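Local coordinates for solute-binding protein (Thermoactinomyces vulgaris, PDB 2ZYO) that binds maltodextrins such as maltotetraose between its two lobes, probably as the extracellular receptor that supplies a sugar transport system, at residues T232-F237 with K253-A258; T304-L309 with K323-D328. All coordinates share one frame; numbering follows the deposited sequence.

Interaction 1: T232-F237 with K253-A258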
loop_
_atom_site.group_PDB
_atom_site.type_symbol
_atom_site.label_atom_id
_atom_site.label_comp_id
_atom_site.label_asym_id
_atom_site.label_seq_id
_atom_site.Cartn_x
_atom_site.Cartn_y
_atom_site.Cartn_z
ATOM N N THR A 232 11.824 -9.603 -13.232
ATOM C CA THR A 232 12.888 -10.542 -12.880
ATOM C C THR A 232 12.422 -11.425 -11.723
ATOM O O THR A 232 12.531 -12.650 -11.780
ATOM C CB THR A 232 14.183 -9.805 -12.464
ATOM O OG1 THR A 232 14.419 -8.701 -13.348
ATOM C CG2 THR A 232 15.380 -10.748 -12.495
ATOM N N VAL A 233 11.890 -10.781 -10.686
ATOM C CA VAL A 233 11.403 -11.463 -9.488
ATOM C C VAL A 233 10.206 -12.359 -9.812
ATOM O O VAL A 233 10.191 -13.540 -9.457
ATOM C CB VAL A 233 11.027 -10.440 -8.382
ATOM C CG1 VAL A 233 10.478 -11.139 -7.142
ATOM C CG2 VAL A 233 12.232 -9.584 -8.022
ATOM N N ASN A 234 9.215 -11.794 -10.498
ATOM C CA ASN A 234 7.997 -12.522 -10.834
ATOM C C ASN A 234 8.237 -13.663 -11.817
ATOM O O ASN A 234 7.761 -14.778 -11.604
ATOM C CB ASN A 234 6.927 -11.562 -11.360
ATOM C CG ASN A 234 6.506 -10.536 -10.324
ATOM O OD1 ASN A 234 6.514 -10.809 -9.124
ATOM N ND2 ASN A 234 6.139 -9.348 -10.784
ATOM N N GLY A 235 8.989 -13.380 -12.878
ATOM C CA GLY A 235 9.317 -14.385 -13.888
ATOM C C GLY A 235 10.011 -15.597 -13.296
ATOM O O GLY A 235 9.624 -16.736 -13.565
ATOM N N LEU A 236 11.029 -15.346 -12.474
ATOM C CA LEU A 236 11.796 -16.424 -11.858
ATOM C C LEU A 236 11.014 -17.210 -10.810
ATOM O O LEU A 236 11.189 -18.423 -10.694
ATOM C CB LEU A 236 13.126 -15.910 -11.298
ATOM C CG LEU A 236 14.162 -15.531 -12.362
ATOM C CD1 LEU A 236 15.406 -14.935 -11.730
ATOM C CD2 LEU A 236 14.523 -16.733 -13.225
ATOM N N PHE A 237 10.149 -16.535 -10.054
ATOM C CA PHE A 237 9.285 -17.245 -9.109
ATOM C C PHE A 237 8.294 -18.149 -9.849
ATOM O O PHE A 237 8.078 -19.299 -9.456
ATOM C CB PHE A 237 8.555 -16.279 -8.167
ATOM C CG PHE A 237 7.816 -16.971 -7.053
ATOM C CD1 PHE A 237 8.507 -17.519 -5.973
ATOM C CD2 PHE A 237 6.429 -17.086 -7.088
ATOM C CE1 PHE A 237 7.824 -18.169 -4.943
ATOM C CE2 PHE A 237 5.738 -17.735 -6.065
ATOM C CZ PHE A 237 6.437 -18.275 -4.991
ATOM N N LYS A 253 -2.416 -13.848 -7.934
ATOM C CA LYS A 253 -3.207 -14.443 -9.013
ATOM C C LYS A 253 -2.325 -14.882 -10.182
ATOM O O LYS A 253 -2.556 -15.935 -10.779
ATOM C CB LYS A 253 -4.304 -13.482 -9.484
ATOM C CG LYS A 253 -5.437 -13.295 -8.476
ATOM C CD LYS A 253 -6.604 -12.504 -9.064
ATOM C CE LYS A 253 -7.548 -13.389 -9.873
ATOM N NZ LYS A 253 -8.335 -14.313 -9.009
ATOM N N ASP A 254 -1.304 -14.083 -10.483
ATOM C CA ASP A 254 -0.328 -14.409 -11.521
ATOM C C ASP A 254 0.510 -15.642 -11.161
ATOM O O ASP A 254 0.747 -16.503 -12.012
ATOM C CB ASP A 254 0.573 -13.200 -11.801
ATOM C CG ASP A 254 1.433 -13.374 -13.044
ATOM O OD1 ASP A 254 0.998 -14.054 -13.998
ATOM O OD2 ASP A 254 2.549 -12.814 -13.066
ATOM N N TYR A 255 0.948 -15.727 -9.902
ATOM C CA TYR A 255 1.731 -16.875 -9.432
ATOM C C TYR A 255 0.934 -18.177 -9.484
ATOM O O TYR A 255 1.463 -19.220 -9.874
ATOM C CB TYR A 255 2.242 -16.660 -8.002
ATOM C CG TYR A 255 3.278 -15.567 -7.814
ATOM C CD1 TYR A 255 4.032 -15.075 -8.884
ATOM C CD2 TYR A 255 3.529 -15.052 -6.545
ATOM C CE1 TYR A 255 4.987 -14.074 -8.692
ATOM C CE2 TYR A 255 4.482 -14.061 -6.343
ATOM C CZ TYR A 255 5.206 -13.578 -7.414
ATOM O OH TYR A 255 6.144 -12.596 -7.196
ATOM N N GLN A 256 -0.330 -18.103 -9.079
ATOM C CA GLN A 256 -1.215 -19.268 -9.060
ATOM C C GLN A 256 -1.586 -19.721 -10.468
ATOM O O GLN A 256 -1.671 -20.921 -10.733
ATOM C CB GLN A 256 -2.473 -18.976 -8.242
ATOM C CG GLN A 256 -2.205 -18.805 -6.754
ATOM C CD GLN A 256 -3.462 -18.531 -5.959
ATOM O OE1 GLN A 256 -4.287 -17.702 -6.339
ATOM N NE2 GLN A 256 -3.608 -19.224 -4.839
ATOM N N ALA A 257 -1.792 -18.758 -11.365
ATOM C CA ALA A 257 -2.055 -19.059 -12.773
ATOM C C ALA A 257 -0.882 -19.803 -13.415
ATOM O O ALA A 257 -1.078 -20.607 -14.327
ATOM C CB ALA A 257 -2.368 -17.784 -13.544
ATOM N N ALA A 258 0.327 -19.533 -12.920
ATOM C CA ALA A 258 1.548 -20.184 -13.397
ATOM C C ALA A 258 1.720 -21.610 -12.863
ATOM O O ALA A 258 2.580 -22.357 -13.337
ATOM C CB ALA A 258 2.765 -19.340 -13.052
#

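Interaction 2: T304-L309 with K323-D328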
loop_
_atom_site.group_PDB
_atom_site.type_symbol
_atom_site.label_atom_id
_atom_site.label_comp_id
_atom_site.label_asym_id
_atom_site.label_seq_id
_atom_site.Cartn_x
_atom_site.Cartn_y
_atom_site.Cartn_z
ATOM N N THR A 304 -19.040 0.407 3.216
ATOM C CA THR A 304 -17.907 -0.059 4.018
ATOM C C THR A 304 -18.332 -0.792 5.295
ATOM O O THR A 304 -17.533 -0.956 6.225
ATOM C CB THR A 304 -16.949 1.100 4.386
ATOM O OG1 THR A 304 -17.670 2.117 5.095
ATOM C CG2 THR A 304 -16.320 1.706 3.134
ATOM N N SER A 305 -19.586 -1.236 5.332
ATOM C CA SER A 305 -20.102 -1.985 6.475
ATOM C C SER A 305 -19.454 -3.363 6.546
ATOM O O SER A 305 -18.824 -3.815 5.585
ATOM C CB SER A 305 -21.617 -2.145 6.356
ATOM O OG SER A 305 -21.934 -3.044 5.309
ATOM N N LYS A 306 -19.625 -4.039 7.680
ATOM C CA LYS A 306 -19.136 -5.408 7.829
ATOM C C LYS A 306 -19.656 -6.309 6.704
ATOM O O LYS A 306 -18.884 -7.038 6.084
ATOM C CB LYS A 306 -19.516 -5.973 9.201
ATOM C CG LYS A 306 -18.904 -7.337 9.497
ATOM C CD LYS A 306 -19.345 -7.856 10.858
ATOM C CE LYS A 306 -18.970 -9.324 11.033
ATOM N NZ LYS A 306 -19.457 -9.894 12.324
ATOM N N GLU A 307 -20.957 -6.226 6.432
ATOM C CA GLU A 307 -21.589 -7.017 5.378
ATOM C C GLU A 307 -21.026 -6.699 3.990
ATOM O O GLU A 307 -20.722 -7.610 3.216
ATOM C CB GLU A 307 -23.108 -6.804 5.391
ATOM C CG GLU A 307 -23.882 -7.765 4.498
ATOM C CD GLU A 307 -25.371 -7.456 4.421
ATOM O OE1 GLU A 307 -25.816 -6.419 4.964
ATOM O OE2 GLU A 307 -26.103 -8.261 3.810
ATOM N N ALA A 308 -20.898 -5.409 3.682
ATOM C CA ALA A 308 -20.413 -4.974 2.371
ATOM C C ALA A 308 -18.964 -5.379 2.124
ATOM O O ALA A 308 -18.621 -5.826 1.030
ATOM C CB ALA A 308 -20.585 -3.465 2.203
ATOM N N LEU A 309 -18.121 -5.236 3.146
ATOM C CA LEU A 309 -16.699 -5.554 3.006
ATOM C C LEU A 309 -16.394 -7.054 3.059
ATOM O O LEU A 309 -15.410 -7.504 2.469
ATOM C CB LEU A 309 -15.847 -4.768 4.012
ATOM C CG LEU A 309 -15.771 -3.249 3.796
ATOM C CD1 LEU A 309 -14.856 -2.599 4.820
ATOM C CD2 LEU A 309 -15.321 -2.891 2.381
ATOM N N LYS A 323 -12.108 -4.421 11.570
ATOM C CA LYS A 323 -11.641 -5.138 12.772
ATOM C C LYS A 323 -12.195 -6.556 12.923
ATOM O O LYS A 323 -11.433 -7.507 13.113
ATOM C CB LYS A 323 -11.914 -4.325 14.042
ATOM C CG LYS A 323 -11.023 -3.107 14.216
ATOM C CD LYS A 323 -11.229 -2.489 15.587
ATOM C CE LYS A 323 -10.330 -1.290 15.808
ATOM N NZ LYS A 323 -10.643 -0.608 17.089
ATOM N N GLU A 324 -13.516 -6.693 12.842
ATOM C CA GLU A 324 -14.158 -8.001 12.978
ATOM C C GLU A 324 -13.775 -8.954 11.849
ATOM O O GLU A 324 -13.531 -10.138 12.086
ATOM C CB GLU A 324 -15.679 -7.865 13.048
ATOM C CG GLU A 324 -16.195 -7.334 14.373
ATOM C CD GLU A 324 -17.667 -7.624 14.566
ATOM O OE1 GLU A 324 -18.010 -8.793 14.833
ATOM O OE2 GLU A 324 -18.482 -6.689 14.444
ATOM N N LEU A 325 -13.715 -8.431 10.625
ATOM C CA LEU A 325 -13.406 -9.249 9.455
ATOM C C LEU A 325 -11.974 -9.780 9.476
ATOM O O LEU A 325 -11.716 -10.893 9.014
ATOM C CB LEU A 325 -13.680 -8.483 8.156
ATOM C CG LEU A 325 -15.149 -8.167 7.852
ATOM C CD1 LEU A 325 -15.272 -7.340 6.583
ATOM C CD2 LEU A 325 -15.983 -9.438 7.742
ATOM N N LEU A 326 -11.055 -8.985 10.023
ATOM C CA LEU A 326 -9.658 -9.397 10.159
ATOM C C LEU A 326 -9.497 -10.567 11.132
ATOM O O LEU A 326 -8.521 -11.316 11.057
ATOM C CB LEU A 326 -8.785 -8.211 10.591
ATOM C CG LEU A 326 -8.576 -7.094 9.563
ATOM C CD1 LEU A 326 -7.891 -5.894 10.199
ATOM C CD2 LEU A 326 -7.784 -7.590 8.360
ATOM N N ASN A 327 -10.467 -10.714 12.034
ATOM C CA ASN A 327 -10.480 -11.802 13.011
ATOM C C ASN A 327 -11.327 -12.995 12.555
ATOM O O ASN A 327 -11.410 -14.014 13.250
ATOM C CB ASN A 327 -10.966 -11.279 14.367
ATOM C CG ASN A 327 -9.941 -10.384 15.050
ATOM O OD1 ASN A 327 -10.185 -9.198 15.277
ATOM N ND2 ASN A 327 -8.787 -10.952 15.377
ATOM N N ASP A 328 -11.935 -12.861 11.379
ATOM C CA ASP A 328 -12.803 -13.883 10.797
ATOM C C ASP A 328 -11.986 -14.958 10.071
ATOM O O ASP A 328 -10.964 -14.644 9.451
ATOM C CB ASP A 328 -13.794 -13.219 9.829
ATOM C CG ASP A 328 -14.929 -14.138 9.419
ATOM O OD1 ASP A 328 -16.027 -14.015 9.998
ATOM O OD2 ASP A 328 -14.727 -14.984 8.523
#

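Interaction 1: T232-F237 with K253-A258
Tyr255 meets Phe237 with its ring face and Asn234 with its hydroxyl. The edge of Phe237 points into that face, an edge-to-face stack with centroids 4.5 Å apart and planes inclined at 54°. CD2 of Phe237 stands 3.4 Å above the centre of the tyrosine ring, and CE2 of Phe237 lies beside it, 3.5 Å from CD2 of Tyr255. With its CG anti to the backbone N (chi1 -172°), Phe237 reaches across to this face. At the far end of the tyrosine, OH donates to OD1 of Asn234 over 2.7 Å, approaching slightly out of the amide plane, the bond bending to 149° at the carbonyl oxygen. ND2 of Asn247 also bonds the hydroxyl, so two amides grip it. A leucine in place of Tyr255 would probably leave OD1 of Asn234 without its hydroxyl donor and Phe237 without an aromatic face. The side chain of Asn234 lies about 9 Å from a bound glucose. The contact closes a helix-strand-helix unit of the solute-binding fold, pinning helix 252-257 to helix 230-238, joined further by the salt bridge from Asp254 to Lys238, while Val233 and Phe237 pack on Val245 of the intervening strand 242-247.

Interaction 2: T304-L309 with K323-D328
The flat carboxylate of Glu324 receives Lys306 over one face: NZ of Lys306 lies 3.1 Å from OE1 of Glu324 in a hydrogen-bonded salt bridge made from above the plane, 64° out of it. The lysine methylenes follow the same course, CD of Lys306 coming within 3.9 Å of OE2 of Glu324, and the two side chains cross at about a right angle. Lys306 reaches this far because its CG is anti to the backbone N (chi1 -173°) and the chain beyond is fully extended. A second acid lies nearby, OD1 of Asp328 being 5.8 Å from NZ of Lys306, and it may add a weak attraction without touching.

The apolar half of the contact lies deeper. CD2 of Leu325 packs 4.0 Å from CG of Lys306, the foot of the lysine, while CD1 of Leu325 lies 3.7 Å from CB of Leu309, one helical turn further on. Two helices joined by a short loop pair here on the outside of the solute-binding fold: helix 306-316 runs into the loop, and the short, weakly bonded helix 323-326 folds back against its first turn. That turn is opened by Ser305, an N-cap whose OG accepts from N of Ala308 over 3.1 Å. Asp328 is likewise the N-cap of helix 329-332, its OD2 accepting from N of Met330. Leu309 also touches Pro320 in the intervening loop, and on another side of helix 306-316 Glu307 and Ala308 lean on Trp39 of helix 30-47.

How the interactions relate
Read from the N terminus, the chain reaches interaction 1 first, where a 15-residue excursion through strand 242-247 is closed between helices 230-238 and 252-257. Strand 278-287 then runs through the mixed sheet and leads, by way of helix 293-302, to interaction 2, which closes a 13-residue excursion carrying most of helix 306-316. The loops follow in series, neither nesting nor crossing, and their centres are 30 Å apart, with nearest atoms about 15 Å apart. Interaction 1 ties together the two helices that flank strand 242-247 in the chain; interaction 2 lies beside helix 30-47, consistent with the two contacts belonging to different lobes of the binding protein.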